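Long-range contacts in putative nucleolar GTP-binding protein 1 (Plasmodium falciparum, PDB 2QU8), which binds GDP and is probably a nucleolar GTPase of the NOG1 family, its cellular role being unknown: residues K42-M46 / Q79-T83; L113-D117 / Q129-F133. All blocks are in the same frame, centred on the assembly; numbering follows the deposited sequence.

Contact 1 (42-46 with 79-83) closes along the chain before contact 2 (113-117 with 129-133) opens, and their centres lie about 14 Å apart. Each sets a helix nearly antiparallel to a strand of one mixed sheet: helix 42-49 against strand 76-82, and helix 126-137 against strand 110-117. Strand 30-35 runs between those two strands, and the contacts also touch directly, F45 CZ lying 3.6 Å from L113 CD2. Contact 1 holds the phosphates of GDP directly, while contact 2 brings the end of a nearby strand close to the same site, the D117 side chain being about 6 Å from the nucleotide.

Contact 1: residues K42-M46 / Q79-T83; sequences KSSFM and QIIDT. With GDP (guanosine-5'-diphosphate), chain B.
The F45 ring meets I80 at its edge: I80 CD1 lies near the ring plane, 3.7 Å from F45 CD2, and the two side chains cross at about a right angle. From outside the pair, the ring of F184 meets the same ring at an incline. The D82 carboxylate straddles the start of the helix, OD1 facing the K42 side chain and OD2 lying 3.6 Å from S43 CB. K42 NZ stays 4.8 Å from D82 OD1, with no direct contact between the charged atoms. Bends at chi3 and chi4 bring the lysine end to the β-phosphate, where K42 NZ donates to O2B of GDP at 2.6 Å and is also bound by the carbonyls of G36 and A37. M46 packs against I80 and D82, its CG 4.0 Å from I80 CG2; the extended chi1 and chi2 carry M46 SD to 3.9 Å from D82 CB. Backbone amides complete the grip. K42 N reaches GDP O2B. S43 N donates to GDP O3B at 2.7 Å with an N-H...O angle of 166°. S44 N reaches GDP O2A, an oxygen that S44 OG also binds. Helix and strand axes run 8.7 Å apart at 162°. A lysine-serine pair at a helix start, with successive amides on the phosphates, is consistent with the P-loop (Walker A) of a GTPase domain.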
ATOM      1  N   LYS A  42      -3.012  -5.984   7.716  1.00 22.80           N
ATOM      2  CA  LYS A  42      -1.774  -5.280   7.365  1.00 22.51           C
ATOM      3  C   LYS A  42      -0.556  -5.809   8.131  1.00 23.15           C
ATOM      4  O   LYS A  42       0.452  -6.162   7.515  1.00 22.35           O
ATOM      5  CB  LYS A  42      -1.901  -3.767   7.564  1.00 22.30           C
ATOM      6  CG  LYS A  42      -2.994  -3.075   6.762  1.00 21.66           C
ATOM      7  CD  LYS A  42      -2.995  -1.556   7.030  1.00 22.53           C
ATOM      8  CE  LYS A  42      -3.191  -1.223   8.516  1.00 22.52           C
ATOM      9  NZ  LYS A  42      -4.500  -1.725   9.049  1.00 21.84           N
ATOM     10  N   SER A  43      -0.638  -5.862   9.463  1.00 23.53           N
ATOM     11  CA  SER A  43       0.490  -6.367  10.257  1.00 24.37           C
ATOM     12  C   SER A  43       0.779  -7.830   9.946  1.00 23.98           C
ATOM     13  O   SER A  43       1.942  -8.243   9.924  1.00 24.21           O
ATOM     14  CB  SER A  43       0.285  -6.167  11.771  1.00 24.68           C
ATOM     15  OG  SER A  43      -0.762  -6.983  12.269  1.00 26.61           O
ATOM     16  N   SER A  44      -0.276  -8.606   9.700  1.00 23.48           N
ATOM     17  CA  SER A  44      -0.123 -10.000   9.299  1.00 23.07           C
ATOM     18  C   SER A  44       0.672 -10.105   7.994  1.00 22.77           C
ATOM     19  O   SER A  44       1.593 -10.908   7.882  1.00 22.34           O
ATOM     20  CB  SER A  44      -1.493 -10.667   9.126  1.00 23.15           C
ATOM     21  OG  SER A  44      -2.149 -10.807  10.368  1.00 23.04           O
ATOM     22  N   PHE A  45       0.311  -9.279   7.017  1.00 22.38           N
ATOM     23  CA  PHE A  45       0.967  -9.303   5.712  1.00 22.10           C
ATOM     24  C   PHE A  45       2.445  -8.975   5.858  1.00 22.60           C
ATOM     25  O   PHE A  45       3.316  -9.672   5.315  1.00 22.05           O
ATOM     26  CB  PHE A  45       0.305  -8.303   4.756  1.00 22.08           C
ATOM     27  CG  PHE A  45       0.766  -8.446   3.341  1.00 21.41           C
ATOM     28  CD1 PHE A  45      -0.014  -9.138   2.415  1.00 21.83           C
ATOM     29  CD2 PHE A  45       1.987  -7.929   2.942  1.00 20.48           C
ATOM     30  CE1 PHE A  45       0.419  -9.292   1.084  1.00 22.94           C
ATOM     31  CE2 PHE A  45       2.435  -8.077   1.628  1.00 22.07           C
ATOM     32  CZ  PHE A  45       1.638  -8.763   0.694  1.00 21.71           C
ATOM     33  N   MET A  46       2.721  -7.907   6.604  1.00 22.33           N
ATOM     34  CA  MET A  46       4.088  -7.499   6.856  1.00 23.37           C
ATOM     35  C   MET A  46       4.913  -8.634   7.475  1.00 22.99           C
ATOM     36  O   MET A  46       6.018  -8.931   7.011  1.00 22.47           O
ATOM     37  CB  MET A  46       4.114  -6.269   7.767  1.00 22.84           C
ATOM     38  CG  MET A  46       5.504  -5.934   8.260  1.00 23.83           C
ATOM     39  SD  MET A  46       5.446  -4.617   9.474  1.00 25.21           S
ATOM     40  CE  MET A  46       4.630  -5.458  10.838  1.00 25.40           C
ATOM     41  N   GLN A  79      11.932  -2.921   2.051  1.00 29.98           N
ATOM     42  CA  GLN A  79      11.271  -2.757   3.334  1.00 28.99           C
ATOM     43  C   GLN A  79       9.757  -2.698   3.148  1.00 27.83           C
ATOM     44  O   GLN A  79       9.260  -2.366   2.076  1.00 27.40           O
ATOM     45  CB  GLN A  79      11.804  -1.546   4.091  1.00 29.28           C
ATOM     46  CG  GLN A  79      11.685  -0.222   3.359  1.00 31.17           C
ATOM     47  CD  GLN A  79      12.568   0.863   3.959  1.00 32.43           C
ATOM     48  OE1 GLN A  79      13.431   0.586   4.794  1.00 33.17           O
ATOM     49  NE2 GLN A  79      12.357   2.104   3.531  1.00 31.82           N
ATOM     50  N   ILE A  80       9.026  -3.059   4.189  1.00 26.72           N
ATOM     51  CA  ILE A  80       7.585  -2.953   4.160  1.00 25.85           C
ATOM     52  C   ILE A  80       7.132  -2.300   5.468  1.00 25.76           C
ATOM     53  O   ILE A  80       7.468  -2.768   6.555  1.00 26.09           O
ATOM     54  CB  ILE A  80       6.899  -4.322   3.842  1.00 25.86           C
ATOM     55  CG1 ILE A  80       5.372  -4.186   3.849  1.00 25.04           C
ATOM     56  CG2 ILE A  80       7.447  -5.472   4.754  1.00 25.17           C
ATOM     57  CD1 ILE A  80       4.635  -5.340   3.174  1.00 25.30           C
ATOM     58  N   ILE A  81       6.409  -1.193   5.345  1.00 25.26           N
ATOM     59  CA  ILE A  81       6.081  -0.346   6.489  1.00 25.49           C
ATOM     60  C   ILE A  81       4.594  -0.387   6.826  1.00 25.39           C
ATOM     61  O   ILE A  81       3.732  -0.296   5.944  1.00 25.14           O
ATOM     62  CB  ILE A  81       6.563   1.113   6.268  1.00 25.69           C
ATOM     63  CG1 ILE A  81       8.076   1.127   6.000  1.00 25.85           C
ATOM     64  CG2 ILE A  81       6.256   1.988   7.487  1.00 26.66           C
ATOM     65  CD1 ILE A  81       8.607   2.453   5.519  1.00 28.33           C
ATOM     66  N   ASP A  82       4.312  -0.523   8.118  1.00 24.85           N
ATOM     67  CA  ASP A  82       2.957  -0.537   8.641  1.00 25.06           C
ATOM     68  C   ASP A  82       2.898   0.564   9.701  1.00 25.20           C
ATOM     69  O   ASP A  82       3.724   0.597  10.615  1.00 24.81           O
ATOM     70  CB  ASP A  82       2.635  -1.926   9.248  1.00 24.79           C
ATOM     71  CG  ASP A  82       1.182  -2.057   9.724  1.00 24.84           C
ATOM     72  OD1 ASP A  82       0.278  -1.459   9.109  1.00 22.67           O
ATOM     73  OD2 ASP A  82       0.931  -2.786  10.710  1.00 25.34           O
ATOM     74  N   THR A  83       1.946   1.478   9.556  1.00 25.83           N
ATOM     75  CA  THR A  83       1.788   2.585  10.501  1.00 27.35           C
ATOM     76  C   THR A  83       0.379   2.616  11.068  1.00 27.27           C
ATOM     77  O   THR A  83      -0.426   3.454  10.669  1.00 27.88           O
ATOM     78  CB  THR A  83       2.107   3.957   9.853  1.00 27.17           C
ATOM     79  OG1 THR A  83       1.358   4.101   8.642  1.00 29.01           O
ATOM     80  CG2 THR A  83       3.563   4.058   9.527  1.00 28.39           C
TER
HETATM   81  PB  GDP B 229      -4.180  -5.054  10.908  1.00 22.92           P
HETATM   82  O1B GDP B 229      -4.771  -4.379  12.135  1.00 21.35           O
HETATM   83  O2B GDP B 229      -4.568  -4.261   9.691  1.00 20.98           O
HETATM   84  O3B GDP B 229      -2.694  -5.019  11.078  1.00 23.39           O
HETATM   85  O3A GDP B 229      -4.740  -6.550  10.772  1.00 22.47           O
HETATM   86  PA  GDP B 229      -4.128  -7.839  11.540  1.00 22.99           P
HETATM   87  O1A GDP B 229      -3.801  -7.486  12.979  1.00 22.60           O
HETATM   88  O2A GDP B 229      -2.920  -8.362  10.826  1.00 23.61           O
HETATM   89  O5' GDP B 229      -5.374  -8.837  11.449  1.00 22.92           O
HETATM   90  C5' GDP B 229      -6.568  -8.560  12.197  1.00 24.53           C
HETATM   91  C4' GDP B 229      -7.311  -9.853  12.505  1.00 25.38           C
HETATM   92  O4' GDP B 229      -7.589 -10.540  11.278  1.00 25.70           O
HETATM   93  C3' GDP B 229      -6.467 -10.812  13.334  1.00 25.73           C
HETATM   94  O3' GDP B 229      -7.318 -11.522  14.233  1.00 25.70           O
HETATM   95  C2' GDP B 229      -5.898 -11.759  12.302  1.00 25.29           C
HETATM   96  O2' GDP B 229      -5.522 -13.014  12.869  1.00 25.68           O
HETATM   97  C1' GDP B 229      -7.046 -11.862  11.315  1.00 25.63           C
HETATM   98  N9  GDP B 229      -6.653 -12.192   9.932  1.00 25.52           N
HETATM   99  C8  GDP B 229      -5.552 -11.743   9.294  1.00 25.79           C
HETATM  100  N7  GDP B 229      -5.511 -12.218   8.026  1.00 25.73           N
HETATM  101  C5  GDP B 229      -6.605 -12.983   7.843  1.00 25.35           C
HETATM  102  C6  GDP B 229      -7.176 -13.774   6.727  1.00 25.38           C
HETATM  103  O6  GDP B 229      -6.578 -13.831   5.628  1.00 25.62           O
HETATM  104  N1  GDP B 229      -8.332 -14.431   6.940  1.00 25.57           N
HETATM  105  C2  GDP B 229      -8.987 -14.381   8.119  1.00 26.22           C
HETATM  106  N2  GDP B 229     -10.153 -15.064   8.252  1.00 25.98           N
HETATM  107  N3  GDP B 229      -8.521 -13.663   9.178  1.00 26.31           N
HETATM  108  C4  GDP B 229      -7.360 -12.955   9.101  1.00 25.23           C

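Contact 2: residues L113-D117 / Q129-F133; sequences LFIID and QINLF
Strand 110-117 and helix 126-137 are consecutive elements of the α/β nucleotide-binding fold, the helix packing back on the sheet with its axis 9.3 Å from the strand's at 164°. The main apolar join is between F114 and F133, an edge-to-face (T-shaped) pair in which the edge of F133 points at the face of F114, centroids 5.2 Å apart and planes at 63°. F133 CB rests over that same ring as a CH-pi contact, 3.8 Å from the centroid and 20° off the normal. With CG anti to the backbone nitrogen, F114 reaches toward the helix, where L132 CG meets the ring edge 3.9 Å from F114 CZ. I116 CD1 packs on CG1 of I130, whose side chain also touches helix 162-174.

Toward the strand's end the contact turns polar. The D117 side chain is engaged elsewhere, OD1 by S119 OG and OD2 by K151 NZ in a salt bridge and by the amide of C122, while its backbone N and O pair with Q129. Extended beyond CG, Q129 lays its amide alongside that backbone and bonds it twice, fixing the rotation of the amide. Q129 NE2 donates to D117 O at 3.0 Å, the oxygen lying near the amide plane, although NE2 is tilted from the carbonyl plane of D117. D117 N in turn donates to Q129 OE1 at 2.8 Å, in the carbonyl plane and on a lone pair. A water gives Q129 OE1 a second donor at 3.1 Å and gives another hydrogen to I115 O at 2.7 Å.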
ATOM      1  N   LEU A 113       0.439  -0.586  -0.788  1.00 24.77           N
ATOM      2  CA  LEU A 113      -0.448  -1.735  -0.749  1.00 23.83           C
ATOM      3  C   LEU A 113      -1.608  -1.383   0.178  1.00 23.55           C
ATOM      4  O   LEU A 113      -1.447  -1.372   1.399  1.00 23.19           O
ATOM      5  CB  LEU A 113       0.277  -3.006  -0.286  1.00 23.67           C
ATOM      6  CG  LEU A 113      -0.547  -4.297  -0.122  1.00 23.39           C
ATOM      7  CD1 LEU A 113      -1.395  -4.639  -1.354  1.00 22.34           C
ATOM      8  CD2 LEU A 113       0.367  -5.459   0.220  1.00 23.70           C
ATOM      9  N   PHE A 114      -2.753  -1.066  -0.423  1.00 23.21           N
ATOM     10  CA  PHE A 114      -3.985  -0.780   0.307  1.00 22.94           C
ATOM     11  C   PHE A 114      -4.817  -2.047   0.375  1.00 23.09           C
ATOM     12  O   PHE A 114      -5.291  -2.561  -0.648  1.00 22.89           O
ATOM     13  CB  PHE A 114      -4.796   0.375  -0.322  1.00 22.75           C
ATOM     14  CG  PHE A 114      -5.970   0.819   0.525  1.00 22.43           C
ATOM     15  CD1 PHE A 114      -5.831   1.860   1.442  1.00 23.67           C
ATOM     16  CD2 PHE A 114      -7.200   0.173   0.432  1.00 23.16           C
ATOM     17  CE1 PHE A 114      -6.910   2.261   2.240  1.00 22.83           C
ATOM     18  CE2 PHE A 114      -8.282   0.563   1.227  1.00 23.52           C
ATOM     19  CZ  PHE A 114      -8.135   1.609   2.127  1.00 23.23           C
ATOM     20  N   ILE A 115      -4.995  -2.543   1.594  1.00 22.67           N
ATOM     21  CA  ILE A 115      -5.678  -3.799   1.809  1.00 22.86           C
ATOM     22  C   ILE A 115      -7.136  -3.579   2.197  1.00 23.40           C
ATOM     23  O   ILE A 115      -7.441  -2.809   3.117  1.00 22.94           O
ATOM     24  CB  ILE A 115      -4.960  -4.676   2.863  1.00 22.67           C
ATOM     25  CG1 ILE A 115      -3.505  -4.939   2.427  1.00 22.29           C
ATOM     26  CG2 ILE A 115      -5.744  -5.981   3.092  1.00 22.71           C
ATOM     27  CD1 ILE A 115      -2.689  -5.824   3.362  1.00 23.14           C
ATOM     28  N   ILE A 116      -8.017  -4.253   1.458  1.00 23.50           N
ATOM     29  CA  ILE A 116      -9.434  -4.335   1.755  1.00 24.01           C
ATOM     30  C   ILE A 116      -9.735  -5.757   2.221  1.00 24.66           C
ATOM     31  O   ILE A 116      -9.441  -6.732   1.520  1.00 24.78           O
ATOM     32  CB  ILE A 116     -10.316  -3.991   0.509  1.00 24.31           C
ATOM     33  CG1 ILE A 116     -10.094  -2.537   0.062  1.00 23.91           C
ATOM     34  CG2 ILE A 116     -11.811  -4.260   0.786  1.00 24.58           C
ATOM     35  CD1 ILE A 116     -10.745  -2.172  -1.275  1.00 23.77           C
ATOM     36  N   ASP A 117     -10.293  -5.857   3.422  1.00 24.61           N
ATOM     37  CA  ASP A 117     -10.845  -7.102   3.947  1.00 24.95           C
ATOM     38  C   ASP A 117     -12.247  -7.330   3.351  1.00 25.09           C
ATOM     39  O   ASP A 117     -13.239  -6.757   3.820  1.00 24.49           O
ATOM     40  CB  ASP A 117     -10.880  -7.022   5.485  1.00 24.51           C
ATOM     41  CG  ASP A 117     -11.588  -8.201   6.136  1.00 25.63           C
ATOM     42  OD1 ASP A 117     -11.862  -9.216   5.457  1.00 25.16           O
ATOM     43  OD2 ASP A 117     -11.870  -8.108   7.346  1.00 25.06           O
ATOM     44  N   GLN A 129     -14.564   0.782   3.364  1.00 27.81           N
ATOM     45  CA  GLN A 129     -13.126   0.621   3.120  1.00 27.54           C
ATOM     46  C   GLN A 129     -12.689   1.306   1.822  1.00 27.76           C
ATOM     47  O   GLN A 129     -11.598   1.860   1.746  1.00 27.55           O
ATOM     48  CB  GLN A 129     -12.729  -0.853   3.120  1.00 27.27           C
ATOM     49  CG  GLN A 129     -12.905  -1.539   4.470  1.00 27.20           C
ATOM     50  CD  GLN A 129     -12.594  -3.018   4.415  1.00 26.95           C
ATOM     51  OE1 GLN A 129     -11.432  -3.413   4.294  1.00 27.37           O
ATOM     52  NE2 GLN A 129     -13.630  -3.847   4.517  1.00 26.65           N
ATOM     53  N   ILE A 130     -13.540   1.267   0.802  1.00 28.28           N
ATOM     54  CA  ILE A 130     -13.260   1.995  -0.438  1.00 28.84           C
ATOM     55  C   ILE A 130     -13.325   3.512  -0.199  1.00 29.66           C
ATOM     56  O   ILE A 130     -12.457   4.258  -0.656  1.00 29.58           O
ATOM     57  CB  ILE A 130     -14.177   1.540  -1.592  1.00 28.69           C
ATOM     58  CG1 ILE A 130     -13.774   0.130  -2.055  1.00 28.58           C
ATOM     59  CG2 ILE A 130     -14.082   2.509  -2.754  1.00 28.58           C
ATOM     60  CD1 ILE A 130     -14.674  -0.481  -3.149  1.00 28.33           C
ATOM     61  N   ASN A 131     -14.344   3.962   0.528  1.00 30.68           N
ATOM     62  CA  ASN A 131     -14.403   5.348   0.982  1.00 31.91           C
ATOM     63  C   ASN A 131     -13.121   5.794   1.680  1.00 32.12           C
ATOM     64  O   ASN A 131     -12.632   6.896   1.436  1.00 32.25           O
ATOM     65  CB  ASN A 131     -15.606   5.575   1.896  1.00 32.38           C
ATOM     66  CG  ASN A 131     -16.925   5.629   1.136  1.00 34.64           C
ATOM     67  OD1 ASN A 131     -16.996   5.320  -0.063  1.00 37.42           O
ATOM     68  ND2 ASN A 131     -17.988   6.013   1.839  1.00 36.01           N
ATOM     69  N   LEU A 132     -12.577   4.943   2.549  1.00 32.37           N
ATOM     70  CA  LEU A 132     -11.291   5.227   3.188  1.00 32.64           C
ATOM     71  C   LEU A 132     -10.183   5.398   2.144  1.00 32.97           C
ATOM     72  O   LEU A 132      -9.385   6.333   2.237  1.00 32.55           O
ATOM     73  CB  LEU A 132     -10.914   4.132   4.202  1.00 32.43           C
ATOM     74  CG  LEU A 132      -9.504   4.147   4.811  1.00 32.56           C
ATOM     75  CD1 LEU A 132      -9.209   5.444   5.545  1.00 32.71           C
ATOM     76  CD2 LEU A 132      -9.294   2.954   5.744  1.00 32.46           C
ATOM     77  N   PHE A 133     -10.149   4.494   1.164  1.00 33.80           N
ATOM     78  CA  PHE A 133      -9.142   4.536   0.103  1.00 34.84           C
ATOM     79  C   PHE A 133      -9.135   5.864  -0.655  1.00 35.97           C
ATOM     80  O   PHE A 133      -8.077   6.455  -0.861  1.00 36.18           O
ATOM     81  CB  PHE A 133      -9.308   3.374  -0.881  1.00 34.26           C
ATOM     82  CG  PHE A 133      -8.425   3.492  -2.092  1.00 34.16           C
ATOM     83  CD1 PHE A 133      -7.049   3.306  -1.983  1.00 33.59           C
ATOM     84  CD2 PHE A 133      -8.960   3.825  -3.332  1.00 34.07           C
ATOM     85  CE1 PHE A 133      -6.223   3.433  -3.092  1.00 34.59           C
ATOM     86  CE2 PHE A 133      -8.139   3.946  -4.454  1.00 34.35           C
ATOM     87  CZ  PHE A 133      -6.768   3.748  -4.331  1.00 34.42           C
TER
HETATM   88  O   HOH W   1      -9.264  -1.186   4.232  1.00 24.23           O